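Long-range contacts in extracellular solute-binding protein family 1 (PDB 4R2F), which binds laminaribiose and probably serves as the extracellular sugar-binding component of an ABC-type transporter: residues L158-S163 against V292-I297; G190-A195 against D268-Y273; E166-G171 against K184-V189. All coordinates share one frame; numbering follows the deposited sequence.

Contact 1 of 3, residues L158-S163 against V292-I297; sequences LWYRKS and VVASPI
The six-membered ring of Trp159 carries Val293 CG2 over one face. The methyl sits 3.4 Å from the ring centroid and 14° off the ring normal, a CH-pi contact. Trp159 CH2 is its nearest ring atom, at 3.3 Å. Val292 N lies at the edge of the indole, in its plane. At the Tyr160 ring, Val293 O lies near the ring plane, 3.7 Å from Tyr160 CE1. Val292 CG1 touches the same CE1 at 3.6 Å, and the two side chains run alongside each other in the same direction. Ala294 CB meets Tyr160 CD1 at an oblique angle. Tyr160 has chi1 73°, with CG between its backbone N and carbonyl carbon. This turns the ring toward Val292 and Ala294.

The backbones form a short antiparallel pairing in the mixed sheet of this extracellular solute-binding protein of the SBP_bac_1 family. Tyr160 and Val292 are a hydrogen-bonded pair. Tyr160 N to Val292 O and Val292 N to Tyr160 O are each 2.8 Å. Trp159 and Val293 form the non-hydrogen-bonded pair next to it. Beyond it Ala294 N bonds to Leu158 O. On the side of Val293 turned away from strand 158-161, Asn365 of helix 364-373 accepts from Val293 N. Leu158 CD1 extends along the loop to Ile297 CG1, 4.3 Å away.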
loop_
_atom_site.group_PDB
_atom_site.type_symbol
_atom_site.label_atom_id
_atom_site.label_comp_id
_atom_site.label_asym_id
_atom_site.label_seq_id
_atom_site.Cartn_x
_atom_site.Cartn_y
_atom_site.Cartn_z
ATOM N N LEU A 158 -1.140 11.760 4.446
ATOM C CA LEU A 158 -1.446 12.969 3.716
ATOM C C LEU A 158 -0.202 13.863 3.754
ATOM O O LEU A 158 0.556 13.850 4.739
ATOM C CB LEU A 158 -2.646 13.657 4.334
ATOM C CG LEU A 158 -3.961 12.874 4.205
ATOM C CD1 LEU A 158 -5.001 13.397 5.172
ATOM C CD2 LEU A 158 -4.504 12.935 2.790
ATOM N N TRP A 159 0.036 14.557 2.652
ATOM C CA TRP A 159 1.197 15.425 2.476
ATOM C C TRP A 159 0.719 16.750 1.956
ATOM O O TRP A 159 -0.346 16.812 1.331
ATOM C CB TRP A 159 2.184 14.835 1.443
ATOM C CG TRP A 159 2.848 13.595 1.900
ATOM C CD1 TRP A 159 2.324 12.352 1.880
ATOM C CD2 TRP A 159 4.160 13.472 2.482
ATOM N NE1 TRP A 159 3.214 11.456 2.409
ATOM C CE2 TRP A 159 4.350 12.116 2.784
ATOM C CE3 TRP A 159 5.190 14.375 2.756
ATOM C CZ2 TRP A 159 5.530 11.629 3.359
ATOM C CZ3 TRP A 159 6.357 13.898 3.331
ATOM C CH2 TRP A 159 6.523 12.534 3.617
ATOM N N TYR A 160 1.535 17.790 2.168
ATOM C CA TYR A 160 1.262 19.101 1.617
ATOM C C TYR A 160 2.535 19.815 1.259
ATOM O O TYR A 160 3.619 19.484 1.747
ATOM C CB TYR A 160 0.426 19.961 2.576
ATOM C CG TYR A 160 1.132 20.515 3.804
ATOM C CD1 TYR A 160 1.462 19.693 4.882
ATOM C CD2 TYR A 160 1.386 21.875 3.931
ATOM C CE1 TYR A 160 2.083 20.200 6.023
ATOM C CE2 TYR A 160 2.000 22.397 5.070
ATOM C CZ TYR A 160 2.342 21.562 6.124
ATOM O OH TYR A 160 2.954 22.082 7.247
ATOM N N ARG A 161 2.400 20.803 0.394
ATOM C CA ARG A 161 3.518 21.644 0.042
ATOM C C ARG A 161 3.266 23.017 0.668
ATOM O O ARG A 161 2.316 23.719 0.320
ATOM C CB ARG A 161 3.675 21.702 -1.471
ATOM C CG ARG A 161 4.875 22.488 -1.946
ATOM C CD ARG A 161 4.970 22.473 -3.468
ATOM N NE ARG A 161 5.763 21.366 -4.044
ATOM C CZ ARG A 161 7.103 21.306 -4.089
ATOM N NH1 ARG A 161 7.721 20.287 -4.672
ATOM N NH2 ARG A 161 7.843 22.249 -3.541
ATOM N N LYS A 162 4.114 23.383 1.610
ATOM C CA LYS A 162 3.935 24.645 2.366
ATOM C C LYS A 162 3.816 25.886 1.480
ATOM O O LYS A 162 2.954 26.731 1.708
ATOM C CB LYS A 162 5.088 24.868 3.321
ATOM C CG LYS A 162 5.320 23.744 4.310
ATOM C CD LYS A 162 6.449 24.079 5.281
ATOM C CE LYS A 162 7.741 24.407 4.557
ATOM N NZ LYS A 162 8.902 23.995 5.369
ATOM N N SER A 163 4.653 25.979 0.450
ATOM C CA SER A 163 4.649 27.165 -0.418
ATOM C C SER A 163 3.300 27.360 -1.091
ATOM O O SER A 163 2.869 28.478 -1.318
ATOM C CB SER A 163 5.762 27.075 -1.470
ATOM O OG SER A 163 5.672 25.866 -2.224
ATOM N N VAL A 292 5.793 18.186 3.053
ATOM C CA VAL A 292 5.711 17.836 4.466
ATOM C C VAL A 292 4.476 16.985 4.786
ATOM O O VAL A 292 3.413 17.129 4.158
ATOM C CB VAL A 292 5.669 19.148 5.304
ATOM C CG1 VAL A 292 5.355 18.885 6.766
ATOM C CG2 VAL A 292 6.990 19.894 5.150
ATOM N N VAL A 293 4.611 16.109 5.772
ATOM C CA VAL A 293 3.451 15.285 6.224
ATOM C C VAL A 293 2.413 16.158 6.901
ATOM O O VAL A 293 2.754 17.002 7.734
ATOM C CB VAL A 293 3.906 14.142 7.154
ATOM C CG1 VAL A 293 2.717 13.408 7.770
ATOM C CG2 VAL A 293 4.762 13.161 6.371
ATOM N N ALA A 294 1.155 15.980 6.502
ATOM C CA ALA A 294 0.026 16.685 7.122
ATOM C C ALA A 294 -0.631 15.780 8.168
ATOM O O ALA A 294 -0.557 14.556 8.068
ATOM C CB ALA A 294 -0.997 17.097 6.054
ATOM N N SER A 295 -1.301 16.374 9.153
ATOM C CA SER A 295 -2.000 15.563 10.162
ATOM C C SER A 295 -3.221 14.885 9.553
ATOM O O SER A 295 -3.838 15.430 8.636
ATOM C CB SER A 295 -2.427 16.425 11.353
ATOM O OG SER A 295 -1.277 16.889 12.067
ATOM N N PRO A 296 -3.583 13.692 10.061
ATOM C CA PRO A 296 -4.822 13.062 9.597
ATOM C C PRO A 296 -6.004 13.991 9.830
ATOM O O PRO A 296 -5.957 14.849 10.717
ATOM C CB PRO A 296 -4.950 11.795 10.448
ATOM C CG PRO A 296 -3.671 11.637 11.180
ATOM C CD PRO A 296 -2.918 12.932 11.131
ATOM N N ILE A 297 -7.038 13.847 9.011
ATOM C CA ILE A 297 -8.225 14.688 9.107
ATOM C C ILE A 297 -9.428 13.874 9.547
ATOM O O ILE A 297 -9.504 12.661 9.338
ATOM C CB ILE A 297 -8.557 15.355 7.778
ATOM C CG1 ILE A 297 -8.889 14.313 6.694
ATOM C CG2 ILE A 297 -7.375 16.238 7.344
ATOM C CD1 ILE A 297 -9.082 14.932 5.326
#

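Contact 2 of 3, residues G190-A195 against D268-Y273; sequences GAVGFA and DSKAAY
Tyr273 and Phe194 both hold CG anti to the backbone N, with chi1 -173° and -156°. These torsions set the two side chains at a slant to each other, with the ring edges meeting. Lys270 instead bends at chi2, -67°, and its chain turns back to Gly190. Two loops meet here, joined by a single beta bridge between Val192 and Ala271. One follows helix 176-188, which ends in a Schellman motif with Gly190 as its C-prime residue. The other leads from helix 259-267 into strand 273-275 of the sheet.

Val192 takes part through both of its backbone polar atoms. Its N donates to Lys270 O at 2.8 Å. Its O accepts from Ala272 N at 2.9 Å. Further on, beyond Gly193 and Phe194, Ala195 N donates to Tyr273 O at 2.8 Å. Small side chains let the loops come close. Ala195 CB meets Ala271 CB at 3.6 Å, and Ala191 CB packs against Ala272 CB.

The aromatic pair meets at the ring edges, Phe194 CD1 to Tyr273 CD2 at 3.7 Å. Tyr273 CB also lies 3.4 Å from Gly193 O, a buried oxygen without a hydrogen-bond partner. Leu179 of helix 176-188 touches both side chains. Replacing Tyr273 with an alanine would probably leave a gap beside the Phe194 edge and set that ring freer to turn.

At the exposed end, Lys270 NZ donates to Gly190 O at 3.1 Å from above the carbonyl plane. A water donates to Ser269 O at 2.6 Å and only weakly to Gly190 O.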
loop_
_atom_site.group_PDB
_atom_site.type_symbol
_atom_site.label_atom_id
_atom_site.label_comp_id
_atom_site.label_asym_id
_atom_site.label_seq_id
_atom_site.Cartn_x
_atom_site.Cartn_y
_atom_site.Cartn_z
ATOM N N GLY A 190 -4.105 27.842 -9.163
ATOM C CA GLY A 190 -3.548 26.915 -10.159
ATOM C C GLY A 190 -2.950 25.614 -9.634
ATOM O O GLY A 190 -2.246 24.910 -10.356
ATOM N N ALA A 191 -3.238 25.272 -8.387
ATOM C CA ALA A 191 -2.685 24.053 -7.798
ATOM C C ALA A 191 -3.730 22.935 -7.774
ATOM O O ALA A 191 -4.927 23.168 -7.979
ATOM C CB ALA A 191 -2.190 24.337 -6.389
ATOM N N VAL A 192 -3.269 21.718 -7.528
ATOM C CA VAL A 192 -4.176 20.598 -7.331
ATOM C C VAL A 192 -4.389 20.397 -5.854
ATOM O O VAL A 192 -3.467 20.081 -5.105
ATOM C CB VAL A 192 -3.659 19.320 -7.998
ATOM C CG1 VAL A 192 -4.523 18.123 -7.612
ATOM C CG2 VAL A 192 -3.656 19.518 -9.504
ATOM N N GLY A 193 -5.628 20.569 -5.440
ATOM C CA GLY A 193 -5.981 20.489 -4.027
ATOM C C GLY A 193 -6.049 19.097 -3.440
ATOM O O GLY A 193 -6.050 18.951 -2.232
ATOM N N PHE A 194 -6.131 18.069 -4.287
ATOM C CA PHE A 194 -6.116 16.702 -3.805
ATOM C C PHE A 194 -5.589 15.802 -4.915
ATOM O O PHE A 194 -6.351 15.282 -5.762
ATOM C CB PHE A 194 -7.513 16.287 -3.331
ATOM C CG PHE A 194 -7.517 15.173 -2.325
ATOM C CD1 PHE A 194 -7.038 15.375 -1.044
ATOM C CD2 PHE A 194 -8.052 13.949 -2.639
ATOM C CE1 PHE A 194 -7.054 14.362 -0.110
ATOM C CE2 PHE A 194 -8.085 12.938 -1.707
ATOM C CZ PHE A 194 -7.573 13.139 -0.444
ATOM N N ALA A 195 -4.274 15.612 -4.893
ATOM C CA ALA A 195 -3.574 14.928 -5.949
ATOM C C ALA A 195 -3.738 13.447 -5.750
ATOM O O ALA A 195 -3.550 12.927 -4.639
ATOM C CB ALA A 195 -2.102 15.300 -5.943
ATOM N N ASP A 268 7.078 19.021 -9.189
ATOM C CA ASP A 268 7.016 20.295 -9.905
ATOM C C ASP A 268 6.022 21.318 -9.346
ATOM O O ASP A 268 5.640 22.244 -10.043
ATOM C CB ASP A 268 6.740 20.006 -11.393
ATOM C CG ASP A 268 7.783 19.057 -12.002
ATOM O OD1 ASP A 268 8.943 19.057 -11.553
ATOM O OD2 ASP A 268 7.453 18.280 -12.910
ATOM N N SER A 269 5.619 21.176 -8.081
ATOM C CA SER A 269 4.792 22.184 -7.389
ATOM C C SER A 269 3.458 22.415 -8.059
ATOM O O SER A 269 2.952 23.535 -8.088
ATOM C CB SER A 269 5.542 23.518 -7.179
ATOM O OG SER A 269 6.701 23.274 -6.402
ATOM N N LYS A 270 2.890 21.331 -8.575
ATOM C CA LYS A 270 1.529 21.347 -9.090
ATOM C C LYS A 270 0.571 20.813 -7.982
ATOM O O LYS A 270 -0.523 21.344 -7.793
ATOM C CB LYS A 270 1.447 20.538 -10.388
ATOM C CG LYS A 270 0.881 21.312 -11.561
ATOM C CD LYS A 270 -0.591 21.642 -11.359
ATOM C CE LYS A 270 -1.084 22.561 -12.461
ATOM N NZ LYS A 270 -2.569 22.618 -12.466
ATOM N N ALA A 271 1.003 19.794 -7.239
ATOM C CA ALA A 271 0.171 19.174 -6.208
ATOM C C ALA A 271 0.369 19.906 -4.899
ATOM O O ALA A 271 1.491 19.991 -4.431
ATOM C CB ALA A 271 0.567 17.707 -6.041
ATOM N N ALA A 272 -0.703 20.392 -4.284
ATOM C CA ALA A 272 -0.599 21.052 -2.982
ATOM C C ALA A 272 -0.878 20.116 -1.814
ATOM O O ALA A 272 -0.390 20.352 -0.724
ATOM C CB ALA A 272 -1.542 22.242 -2.898
ATOM N N TYR A 273 -1.684 19.086 -2.027
ATOM C CA TYR A 273 -2.175 18.269 -0.928
ATOM C C TYR A 273 -2.643 16.944 -1.495
ATOM O O TYR A 273 -3.072 16.881 -2.647
ATOM C CB TYR A 273 -3.293 19.018 -0.203
ATOM C CG TYR A 273 -3.828 18.390 1.073
ATOM C CD1 TYR A 273 -3.207 18.605 2.295
ATOM C CD2 TYR A 273 -4.983 17.626 1.060
ATOM C CE1 TYR A 273 -3.706 18.041 3.470
ATOM C CE2 TYR A 273 -5.486 17.052 2.228
ATOM C CZ TYR A 273 -4.848 17.269 3.430
ATOM O OH TYR A 273 -5.354 16.733 4.580
HETATM O O HOH W 1 0.722 24.854 -8.515
#

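Contact 3 of 3, residues E166-G171 against K184-V189; sequences EKAGVG and KKLKGV
Ala168 CB points toward the last turn of helix 176-188, at Lys185 and Leu186, and toward Val189 just after it. Leu186 CD2 reaches this CB at 3.7 Å, and Val189 CG2 touches the same methyl at 3.9 Å. Leu186 has CG anti to its carbonyl carbon, chi1 -73°, and its branch thereby swings across to the alanine. Val189 divides its methyls. CG2 faces Ala168 CB and Lys167 CD, while CG1 lies near the backbone of Lys167 and Ala168.

Lys167 contributes its aliphatic chain. Its CD rests 3.7 Å from Val189 CG2. The lysine and valine side chains run alongside each other with opposite headings. The lysine then bends at chi3 and chi4, which leads NZ away from the valine. Val170 crosses Lys185 obliquely. Its CG1 lies 3.6 Å from both CB and CG of Lys185. A bend at chi2, -77°, then leads the end of Lys185 away from the contact.

No hydrogen bond links the two segments. Phe165 of helix 162-168 touches both Val170 and Leu186. Gly169, at phi 70°, closes helix 162-168 with a Schellman motif, and Val170 follows directly. This is apolar packing between the C-terminal ends of two consecutive helices at the protein surface.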
loop_
_atom_site.group_PDB
_atom_site.type_symbol
_atom_site.label_atom_id
_atom_site.label_comp_id
_atom_site.label_asym_id
_atom_site.label_seq_id
_atom_site.Cartn_x
_atom_site.Cartn_y
_atom_site.Cartn_z
ATOM N N GLU A 166 0.724 28.619 1.420
ATOM C CA GLU A 166 1.048 30.026 1.630
ATOM C C GLU A 166 0.548 30.892 0.469
ATOM O O GLU A 166 -0.083 31.908 0.683
ATOM C CB GLU A 166 2.557 30.157 1.782
ATOM C CG GLU A 166 3.115 31.564 1.769
ATOM C CD GLU A 166 4.608 31.550 2.020
ATOM O OE1 GLU A 166 5.317 30.717 1.404
ATOM O OE2 GLU A 166 5.071 32.359 2.846
ATOM N N LYS A 167 0.826 30.468 -0.757
ATOM C CA LYS A 167 0.348 31.158 -1.928
ATOM C C LYS A 167 -1.167 31.297 -1.976
ATOM O O LYS A 167 -1.682 32.330 -2.373
ATOM C CB LYS A 167 0.816 30.443 -3.194
ATOM C CG LYS A 167 0.614 31.263 -4.464
ATOM C CD LYS A 167 0.490 30.390 -5.709
ATOM C CE LYS A 167 1.833 29.841 -6.168
ATOM N NZ LYS A 167 2.577 30.804 -7.024
ATOM N N ALA A 168 -1.886 30.255 -1.598
ATOM C CA ALA A 168 -3.347 30.274 -1.649
ATOM C C ALA A 168 -3.943 30.970 -0.433
ATOM O O ALA A 168 -5.144 31.193 -0.384
ATOM C CB ALA A 168 -3.897 28.844 -1.735
ATOM N N GLY A 169 -3.116 31.246 0.570
ATOM C CA GLY A 169 -3.573 31.904 1.770
ATOM C C GLY A 169 -4.459 31.014 2.621
ATOM O O GLY A 169 -5.387 31.496 3.231
ATOM N N VAL A 170 -4.178 29.711 2.673
ATOM C CA VAL A 170 -5.027 28.802 3.459
ATOM C C VAL A 170 -4.220 27.913 4.396
ATOM O O VAL A 170 -3.001 27.763 4.254
ATOM C CB VAL A 170 -5.923 27.912 2.567
ATOM C CG1 VAL A 170 -6.913 28.754 1.782
ATOM C CG2 VAL A 170 -5.085 27.068 1.623
ATOM N N GLY A 171 -4.927 27.350 5.372
ATOM C CA GLY A 171 -4.347 26.481 6.377
ATOM C C GLY A 171 -4.522 25.015 6.003
ATOM O O GLY A 171 -5.294 24.654 5.099
ATOM N N LYS A 184 -10.672 24.406 -2.970
ATOM C CA LYS A 184 -11.163 25.476 -3.860
ATOM C C LYS A 184 -10.171 26.657 -3.994
ATOM O O LYS A 184 -10.012 27.215 -5.073
ATOM C CB LYS A 184 -12.502 26.032 -3.369
ATOM C CG LYS A 184 -13.690 25.097 -3.495
ATOM C CD LYS A 184 -14.929 25.824 -2.992
ATOM C CE LYS A 184 -16.111 24.895 -2.826
ATOM N NZ LYS A 184 -17.353 25.672 -2.596
ATOM N N LYS A 185 -9.533 27.054 -2.895
ATOM C CA LYS A 185 -8.605 28.189 -2.932
ATOM C C LYS A 185 -7.330 27.787 -3.627
ATOM O O LYS A 185 -6.727 28.586 -4.311
ATOM C CB LYS A 185 -8.262 28.691 -1.534
ATOM C CG LYS A 185 -9.444 29.221 -0.745
ATOM C CD LYS A 185 -9.841 30.609 -1.193
ATOM C CE LYS A 185 -10.891 31.167 -0.258
ATOM N NZ LYS A 185 -11.296 32.527 -0.691
ATOM N N LEU A 186 -6.910 26.543 -3.433
ATOM C CA LEU A 186 -5.711 26.046 -4.075
ATOM C C LEU A 186 -5.939 25.958 -5.573
ATOM O O LEU A 186 -5.066 26.304 -6.363
ATOM C CB LEU A 186 -5.333 24.686 -3.510
ATOM C CG LEU A 186 -4.761 24.781 -2.097
ATOM C CD1 LEU A 186 -4.878 23.451 -1.378
ATOM C CD2 LEU A 186 -3.309 25.239 -2.143
ATOM N N LYS A 187 -7.118 25.504 -5.967
ATOM C CA LYS A 187 -7.474 25.495 -7.379
ATOM C C LYS A 187 -7.395 26.905 -7.965
ATOM O O LYS A 187 -6.903 27.106 -9.064
ATOM C CB LYS A 187 -8.866 24.921 -7.559
ATOM C CG LYS A 187 -9.374 24.887 -9.003
ATOM C CD LYS A 187 -10.793 24.333 -8.992
ATOM C CE LYS A 187 -11.775 25.166 -9.790
ATOM N NZ LYS A 187 -11.454 25.038 -11.230
ATOM N N GLY A 188 -7.857 27.876 -7.199
ATOM C CA GLY A 188 -7.839 29.269 -7.593
ATOM C C GLY A 188 -6.450 29.829 -7.795
ATOM O O GLY A 188 -6.315 30.789 -8.504
ATOM N N VAL A 189 -5.407 29.247 -7.202
ATOM C CA VAL A 189 -4.043 29.682 -7.552
ATOM C C VAL A 189 -3.336 28.681 -8.477
ATOM O O VAL A 189 -2.116 28.690 -8.578
ATOM C CB VAL A 189 -3.160 30.041 -6.330
ATOM C CG1 VAL A 189 -3.814 31.163 -5.524
ATOM C CG2 VAL A 189 -2.855 28.828 -5.450
#

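In the fold
The three contacts form one continuous region on the same side of the chain's centre. Contacts 1 and 2 have centres about 11 Å apart. They join where Arg161 N probably donates to Ala272 O, 3.0 Å away, and where Leu158 CD1 packs on Tyr273 OH. Contacts 2 and 3 lie about 10 Å apart between centres. Leu186 links them, with its CD2 3.6 Å from Ala272 CB. Contacts 1 and 3 share helix 162-168. The bound glucose units lie to one side: the side chains of Trp159 and Ala195 are about 11 Å and 13 Å from a bound beta-D-glucopyranose, so neither touches the sugar. Contact 3 is the farthest from the chain's centre, about 29 Å between centres.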